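PDB 7D7P: phosphodiesterase, which belongs to the cyclic nucleotide phosphodiesterase family of the HD clan and folds as an all-helical protein that holds a zinc ion and a magnesium ion. Local coordinates for residues H37-D42 / V134-M139; A156-S161 / Q172-N177. All coordinates share one frame; numbering follows the deposited sequence.

Contact 1: H37-D42 / V134-M139; sequences HSAAMD and VELLAM
Met-41 lays its thioether against the side chain of Leu-136, where an N-terminal loop, residues 37-42, packs on helix 133-145 of the all-helical phosphodiesterase fold. The two side chains approach at a slant, and one methyl does the touching: CD2 of Leu-136 sits 3.6 Å from SD of Met-41 and 4.2 Å from its CG. Leu-136 gets there because its CG stands anti to the backbone N (chi1 178°), which carries the isobutyl group out from the helix to the loop. The Met-41 chain, with CG beside its backbone N, reaches Leu-136 with SD and bends there (chi3 62°). Ala-39 offers its CB to the same methyl, 4.3 Å from Leu-136 CD2, so the leucine branch is met by both loop residues. All of this is apolar and small in area, about 103 Å² over both sides. Between Ala-39 and Met-41, Ala-40 is the centre of an inverse gamma turn, closed by a weak bond from Met-41 N to Ala-39 O, and its N is held by Glu-133 OE1. Leu-136 also touches Leu-123, so the leucine that receives the loop packs on helix 109-126 as well. Beyond Met-41, Asp-42 takes the N-cap position of helix 43-47, its OD2 making a weak hydrogen bond to Lys-45 N.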
ATOM      1  N   HIS A  37     -26.363 -18.833 -27.859  1.00 53.09           N
ATOM      2  CA  HIS A  37     -26.481 -17.896 -26.747  1.00 62.03           C
ATOM      3  C   HIS A  37     -25.124 -17.600 -26.120  1.00 65.53           C
ATOM      4  O   HIS A  37     -24.824 -16.446 -25.794  1.00 52.07           O
ATOM      5  CB  HIS A  37     -27.444 -18.447 -25.696  1.00 49.86           C
ATOM      6  N   SER A  38     -24.298 -18.628 -25.941  1.00 57.17           N
ATOM      7  CA  SER A  38     -22.955 -18.471 -25.403  1.00 50.16           C
ATOM      8  C   SER A  38     -22.030 -19.447 -26.114  1.00 49.57           C
ATOM      9  O   SER A  38     -22.475 -20.369 -26.804  1.00 49.42           O
ATOM     10  CB  SER A  38     -22.923 -18.697 -23.885  1.00 44.18           C
ATOM     11  N   ALA A  39     -20.729 -19.234 -25.940  1.00 35.53           N
ATOM     12  CA  ALA A  39     -19.740 -20.088 -26.581  1.00 38.54           C
ATOM     13  C   ALA A  39     -19.820 -21.510 -26.038  1.00 46.80           C
ATOM     14  O   ALA A  39     -20.244 -21.745 -24.903  1.00 44.43           O
ATOM     15  CB  ALA A  39     -18.333 -19.526 -26.376  1.00 29.90           C
ATOM     16  N   ALA A  40     -19.406 -22.466 -26.869  1.00 45.77           N
ATOM     17  CA  ALA A  40     -19.434 -23.881 -26.505  1.00 53.61           C
ATOM     18  C   ALA A  40     -18.206 -24.185 -25.656  1.00 49.41           C
ATOM     19  O   ALA A  40     -17.154 -24.585 -26.159  1.00 43.41           O
ATOM     20  CB  ALA A  40     -19.486 -24.756 -27.752  1.00 40.39           C
ATOM     21  N   MET A  41     -18.339 -23.988 -24.345  1.00 39.41           N
ATOM     22  CA  MET A  41     -17.255 -24.249 -23.410  1.00 50.09           C
ATOM     23  C   MET A  41     -17.812 -24.857 -22.134  1.00 52.63           C
ATOM     24  O   MET A  41     -18.846 -24.414 -21.625  1.00 57.42           O
ATOM     25  CB  MET A  41     -16.479 -22.970 -23.057  1.00 48.68           C
ATOM     26  CG  MET A  41     -15.903 -22.216 -24.241  1.00 51.28           C
ATOM     27  SD  MET A  41     -15.662 -20.461 -23.890  1.00 52.00           S
ATOM     28  CE  MET A  41     -14.463 -20.527 -22.560  1.00 35.64           C
ATOM     29  N   ASP A  42     -17.122 -25.874 -21.624  1.00 50.63           N
ATOM     30  CA  ASP A  42     -17.335 -26.382 -20.273  1.00 47.00           C
ATOM     31  C   ASP A  42     -16.024 -26.209 -19.520  1.00 35.23           C
ATOM     32  O   ASP A  42     -15.036 -26.889 -19.821  1.00 35.97           O
ATOM     33  CB  ASP A  42     -17.784 -27.841 -20.273  1.00 45.33           C
ATOM     34  CG  ASP A  42     -18.035 -28.366 -18.872  1.00 56.30           C
ATOM     35  OD1 ASP A  42     -18.991 -27.889 -18.223  1.00 70.17           O
ATOM     36  OD2 ASP A  42     -17.274 -29.245 -18.418  1.00 50.84           O
ATOM     37  N   VAL A 134     -17.952 -15.947 -31.333  1.00 20.58           N
ATOM     38  CA  VAL A 134     -17.183 -14.993 -32.126  1.00 18.23           C
ATOM     39  C   VAL A 134     -16.281 -14.155 -31.226  1.00 21.97           C
ATOM     40  O   VAL A 134     -15.114 -13.908 -31.554  1.00 22.29           O
ATOM     41  CB  VAL A 134     -18.127 -14.118 -32.972  1.00 24.34           C
ATOM     42  CG1 VAL A 134     -17.380 -12.925 -33.552  1.00 19.50           C
ATOM     43  CG2 VAL A 134     -18.761 -14.940 -34.085  1.00 26.24           C
ATOM     44  N   GLU A 135     -16.795 -13.723 -30.071  1.00 18.89           N
ATOM     45  CA  GLU A 135     -15.983 -12.940 -29.145  1.00 16.05           C
ATOM     46  C   GLU A 135     -14.829 -13.759 -28.576  1.00 18.74           C
ATOM     47  O   GLU A 135     -13.762 -13.206 -28.292  1.00 21.95           O
ATOM     48  CB  GLU A 135     -16.855 -12.387 -28.015  1.00 19.53           C
ATOM     49  CG  GLU A 135     -17.874 -11.348 -28.470  1.00 14.04           C
ATOM     50  CD  GLU A 135     -18.977 -11.119 -27.453  1.00 22.35           C
ATOM     51  OE1 GLU A 135     -19.042 -11.872 -26.456  1.00 15.91           O
ATOM     52  OE2 GLU A 135     -19.786 -10.189 -27.656  1.00 22.05           O
ATOM     53  N   LEU A 136     -15.019 -15.069 -28.410  1.00 17.21           N
ATOM     54  CA  LEU A 136     -13.929 -15.919 -27.940  1.00 21.69           C
ATOM     55  C   LEU A 136     -12.799 -15.969 -28.958  1.00 20.39           C
ATOM     56  O   LEU A 136     -11.624 -15.810 -28.606  1.00 19.35           O
ATOM     57  CB  LEU A 136     -14.449 -17.326 -27.643  1.00 18.19           C
ATOM     58  CG  LEU A 136     -13.410 -18.351 -27.188  1.00 19.04           C
ATOM     59  CD1 LEU A 136     -12.762 -17.922 -25.879  1.00 14.79           C
ATOM     60  CD2 LEU A 136     -14.042 -19.733 -27.055  1.00 26.31           C
ATOM     61  N   LEU A 137     -13.138 -16.192 -30.232  1.00 16.15           N
ATOM     62  CA  LEU A 137     -12.130 -16.156 -31.287  1.00 20.00           C
ATOM     63  C   LEU A 137     -11.455 -14.793 -31.354  1.00 14.44           C
ATOM     64  O   LEU A 137     -10.240 -14.705 -31.564  1.00 15.69           O
ATOM     65  CB  LEU A 137     -12.769 -16.507 -32.632  1.00 17.92           C
ATOM     66  CG  LEU A 137     -11.896 -16.377 -33.882  1.00 17.72           C
ATOM     67  CD1 LEU A 137     -10.740 -17.369 -33.841  1.00 16.51           C
ATOM     68  CD2 LEU A 137     -12.730 -16.569 -35.143  1.00 15.99           C
ATOM     69  N   ALA A 138     -12.226 -13.717 -31.166  1.00 12.59           N
ATOM     70  CA  ALA A 138     -11.652 -12.376 -31.201  1.00 18.83           C
ATOM     71  C   ALA A 138     -10.674 -12.145 -30.054  1.00 12.61           C
ATOM     72  O   ALA A 138      -9.674 -11.440 -30.228  1.00 19.17           O
ATOM     73  CB  ALA A 138     -12.763 -11.326 -31.160  1.00 11.64           C
ATOM     74  N   MET A 139     -10.943 -12.718 -28.879  1.00 15.66           N
ATOM     75  CA  MET A 139     -10.046 -12.514 -27.747  1.00 14.42           C
ATOM     76  C   MET A 139      -8.713 -13.221 -27.962  1.00 16.20           C
ATOM     77  O   MET A 139      -7.665 -12.720 -27.540  1.00 16.32           O
ATOM     78  CB  MET A 139     -10.710 -12.991 -26.457  1.00 12.15           C
ATOM     79  CG  MET A 139     -11.887 -12.125 -26.023  1.00 18.96           C
ATOM     80  SD  MET A 139     -11.414 -10.403 -25.762  1.00 26.77           S
ATOM     81  CE  MET A 139     -10.396 -10.571 -24.296  1.00 23.75           C
TER

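Contact 2: A156-S161 / Q172-N177; sequences AFHINS and QSVLEN. With PEG (di(hydroxyethyl)ether), chain C.
Val-174 and Leu-175, in the first turn of helix 174-187, pack on His-158 and Ile-159 of the short helix 155-161 of the all-helical phosphodiesterase fold. Coming into that turn, Gln-172 O takes a hydrogen bond of 2.9 Å from Asn-177 ND2, which lies above the carbonyl plane, while the oxygen itself is almost exactly in the plane of the asparagine amide. Ser-173 follows at the N-cap position, but its OG turns to Asp-218 OD2 instead of capping the helix. Ser-173 O accepts the backbone N of Asn-177 at 2.8 Å and a weak second bond from Asn-177 ND2, so the Asn-177 amide reaches both carbonyls, firmly only that of Gln-172. Val-174 points at the other helix and divides its methyls: CG1 lies 4.2 Å from His-158 CB, while CG2 faces Ile-159 CG1 at 4.3 Å. Its N makes a weak hydrogen bond to O4 of a di(hydroxyethyl)ether, probably from the crystallisation liquor, which also lies against Ile-159 CD1. Leu-175 crosses the histidine side chain at about a right angle, with CD2 only 3.6 Å from His-158 NE2 and 3.9 Å from His-158 CD2, an oblique approach to the ring. The other ring nitrogen, ND1, is hydrogen-bonded to Ser-163 OG, which helps fix the rotation of the imidazole. Leu-175 N reaches back to Asn-155 OD1, and Glu-176 OE1 accepts from Asn-155 ND2, a polar tie to the start of helix 155-161. Around this pair, helix 164-169 packs on His-158 and Val-174 through Leu-165, helix 268-291 meets Phe-157, and helix 200-215 meets Glu-176 and Asn-177 through Leu-215.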
ATOM      1  N   ALA A 156       4.907   7.816 -24.545  1.00 20.01           N
ATOM      2  CA  ALA A 156       5.461   9.131 -24.235  1.00 23.59           C
ATOM      3  C   ALA A 156       6.663   9.446 -25.117  1.00 16.63           C
ATOM      4  O   ALA A 156       6.861  10.598 -25.517  1.00 18.61           O
ATOM      5  CB  ALA A 156       5.843   9.203 -22.756  1.00 14.20           C
ATOM      6  N   PHE A 157       7.472   8.432 -25.436  1.00 16.66           N
ATOM      7  CA  PHE A 157       8.604   8.654 -26.331  1.00 18.80           C
ATOM      8  C   PHE A 157       8.133   9.102 -27.708  1.00 18.83           C
ATOM      9  O   PHE A 157       8.688  10.040 -28.292  1.00 16.88           O
ATOM     10  CB  PHE A 157       9.453   7.386 -26.450  1.00 14.18           C
ATOM     11  CG  PHE A 157      10.521   7.484 -27.502  1.00 20.05           C
ATOM     12  CD1 PHE A 157      11.757   8.035 -27.201  1.00 24.44           C
ATOM     13  CD2 PHE A 157      10.284   7.054 -28.796  1.00 16.80           C
ATOM     14  CE1 PHE A 157      12.735   8.141 -28.169  1.00 27.90           C
ATOM     15  CE2 PHE A 157      11.256   7.160 -29.768  1.00 25.10           C
ATOM     16  CZ  PHE A 157      12.483   7.703 -29.455  1.00 25.72           C
ATOM     17  N   HIS A 158       7.116   8.430 -28.252  1.00 18.68           N
ATOM     18  CA  HIS A 158       6.622   8.788 -29.577  1.00 14.94           C
ATOM     19  C   HIS A 158       6.066  10.205 -29.593  1.00 13.15           C
ATOM     20  O   HIS A 158       6.348  10.979 -30.514  1.00 18.36           O
ATOM     21  CB  HIS A 158       5.561   7.787 -30.033  1.00 17.73           C
ATOM     22  CG  HIS A 158       6.132   6.483 -30.492  1.00 22.71           C
ATOM     23  ND1 HIS A 158       6.635   6.299 -31.762  1.00 20.93           N
ATOM     24  CD2 HIS A 158       6.298   5.305 -29.847  1.00 18.36           C
ATOM     25  CE1 HIS A 158       7.078   5.062 -31.882  1.00 24.41           C
ATOM     26  NE2 HIS A 158       6.884   4.437 -30.734  1.00 26.28           N
ATOM     27  N   ILE A 159       5.281  10.563 -28.575  1.00 16.81           N
ATOM     28  CA  ILE A 159       4.696  11.900 -28.521  1.00 19.59           C
ATOM     29  C   ILE A 159       5.781  12.957 -28.338  1.00 19.37           C
ATOM     30  O   ILE A 159       5.779  13.988 -29.024  1.00 21.09           O
ATOM     31  CB  ILE A 159       3.637  11.966 -27.405  1.00 22.91           C
ATOM     32  CG1 ILE A 159       2.504  10.977 -27.693  1.00 21.88           C
ATOM     33  CG2 ILE A 159       3.090  13.379 -27.263  1.00 17.00           C
ATOM     34  CD1 ILE A 159       1.488  10.866 -26.576  1.00 21.11           C
ATOM     35  N   ASN A 160       6.728  12.718 -27.426  1.00 21.20           N
ATOM     36  CA  ASN A 160       7.770  13.710 -27.163  1.00 18.73           C
ATOM     37  C   ASN A 160       8.719  13.852 -28.346  1.00 22.32           C
ATOM     38  O   ASN A 160       9.173  14.961 -28.652  1.00 28.48           O
ATOM     39  CB  ASN A 160       8.547  13.341 -25.897  1.00 21.14           C
ATOM     40  CG  ASN A 160       7.735  13.543 -24.631  1.00 27.15           C
ATOM     41  OD1 ASN A 160       6.693  14.196 -24.645  1.00 30.00           O
ATOM     42  ND2 ASN A 160       8.214  12.983 -23.525  1.00 23.53           N
ATOM     43  N   SER A 161       9.037  12.747 -29.023  1.00 24.52           N
ATOM     44  CA  SER A 161       9.925  12.802 -30.178  1.00 24.42           C
ATOM     45  C   SER A 161       9.205  13.180 -31.463  1.00 27.11           C
ATOM     46  O   SER A 161       9.864  13.333 -32.498  1.00 23.08           O
ATOM     47  CB  SER A 161      10.629  11.455 -30.376  1.00 23.02           C
ATOM     48  OG  SER A 161       9.736  10.480 -30.889  1.00 21.50           O
ATOM     49  N   GLN A 172      -2.862   9.959 -30.007  1.00 14.12           N
ATOM     50  CA  GLN A 172      -3.900   9.181 -29.336  1.00 19.18           C
ATOM     51  C   GLN A 172      -3.539   7.701 -29.398  1.00 17.09           C
ATOM     52  O   GLN A 172      -3.489   7.120 -30.486  1.00 17.35           O
ATOM     53  CB  GLN A 172      -5.258   9.435 -29.987  1.00 21.25           C
ATOM     54  CG  GLN A 172      -5.566  10.904 -30.232  1.00 24.49           C
ATOM     55  CD  GLN A 172      -5.663  11.699 -28.946  1.00 32.58           C
ATOM     56  OE1 GLN A 172      -6.379  11.317 -28.022  1.00 43.92           O
ATOM     57  NE2 GLN A 172      -4.936  12.811 -28.878  1.00 37.16           N
ATOM     58  N   SER A 173      -3.304   7.099 -28.229  1.00 16.81           N
ATOM     59  CA  SER A 173      -2.963   5.680 -28.079  1.00 16.36           C
ATOM     60  C   SER A 173      -2.095   5.201 -29.242  1.00 15.48           C
ATOM     61  O   SER A 173      -2.453   4.294 -29.990  1.00 17.99           O
ATOM     62  CB  SER A 173      -4.221   4.818 -27.951  1.00 23.10           C
ATOM     63  OG  SER A 173      -4.927   5.082 -26.748  1.00 16.86           O
ATOM     64  N   VAL A 174      -0.938   5.852 -29.384  1.00 13.80           N
ATOM     65  CA  VAL A 174      -0.136   5.728 -30.603  1.00 16.90           C
ATOM     66  C   VAL A 174       0.227   4.271 -30.869  1.00 16.56           C
ATOM     67  O   VAL A 174      -0.029   3.734 -31.951  1.00 12.65           O
ATOM     68  CB  VAL A 174       1.124   6.609 -30.508  1.00 19.66           C
ATOM     69  CG1 VAL A 174       2.030   6.375 -31.700  1.00 14.74           C
ATOM     70  CG2 VAL A 174       0.738   8.085 -30.407  1.00 15.36           C
ATOM     71  N   LEU A 175       0.837   3.614 -29.880  1.00 15.27           N
ATOM     72  CA  LEU A 175       1.285   2.237 -30.073  1.00 20.96           C
ATOM     73  C   LEU A 175       0.110   1.284 -30.241  1.00 15.95           C
ATOM     74  O   LEU A 175       0.131   0.415 -31.120  1.00 15.57           O
ATOM     75  CB  LEU A 175       2.152   1.797 -28.897  1.00 16.09           C
ATOM     76  CG  LEU A 175       3.579   2.338 -28.858  1.00 21.08           C
ATOM     77  CD1 LEU A 175       4.282   1.850 -27.609  1.00 20.50           C
ATOM     78  CD2 LEU A 175       4.333   1.921 -30.107  1.00 25.98           C
ATOM     79  N   GLU A 176      -0.917   1.424 -29.398  1.00 13.41           N
ATOM     80  CA  GLU A 176      -2.049   0.502 -29.438  1.00 14.88           C
ATOM     81  C   GLU A 176      -2.810   0.613 -30.754  1.00 14.10           C
ATOM     82  O   GLU A 176      -3.261  -0.400 -31.303  1.00 15.07           O
ATOM     83  CB  GLU A 176      -2.976   0.761 -28.249  1.00 15.65           C
ATOM     84  CG  GLU A 176      -2.357   0.441 -26.887  1.00 16.64           C
ATOM     85  CD  GLU A 176      -1.325   1.472 -26.442  1.00 24.15           C
ATOM     86  OE1 GLU A 176      -1.395   2.633 -26.900  1.00 17.66           O
ATOM     87  OE2 GLU A 176      -0.436   1.117 -25.638  1.00 22.85           O
ATOM     88  N   ASN A 177      -2.971   1.833 -31.272  1.00 17.65           N
ATOM     89  CA  ASN A 177      -3.550   1.992 -32.603  1.00 13.70           C
ATOM     90  C   ASN A 177      -2.695   1.296 -33.652  1.00 16.07           C
ATOM     91  O   ASN A 177      -3.220   0.672 -34.584  1.00 17.84           O
ATOM     92  CB  ASN A 177      -3.699   3.477 -32.936  1.00 13.85           C
ATOM     93  CG  ASN A 177      -5.056   4.026 -32.555  1.00 16.68           C
ATOM     94  OD1 ASN A 177      -6.089   3.474 -32.935  1.00 16.86           O
ATOM     95  ND2 ASN A 177      -5.064   5.122 -31.803  1.00 14.11           N
TER
HETATM   96  C2  PEG C 802      -3.765   8.343 -25.219  1.00 30.07           C
HETATM   97  O2  PEG C 802      -2.710   7.762 -24.504  1.00 33.93           O
HETATM   98  C3  PEG C 802      -1.459   8.323 -24.785  1.00 44.00           C
HETATM   99  C4  PEG C 802      -0.772   7.501 -25.874  1.00 30.25           C
HETATM  100  O4  PEG C 802      -0.715   8.211 -27.083  1.00 26.52           O

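The two contacts share no helix, and their centres lie 32 Å apart, although helix 133-145 of contact 1 is followed directly in the chain by helix 155-161 of contact 2. Contact 1 is long-range, bringing a loop near the N-terminus onto a helix 92 residues later; contact 2 joins segments with ten residues between them. By burial, contact 1 is the more enclosed, with two of its three touching residues buried, whereas contact 2 is partly buried. The chemistry differs too: methyls and a sulfur in the first, an imidazole among aliphatic groups, flanked by polar bonds of Asn-155 and Asn-177 around the start of helix 174-187, in the second. Contact 2 is also the one near the magnesium ion, about 6 Å from the Leu-175 side chain.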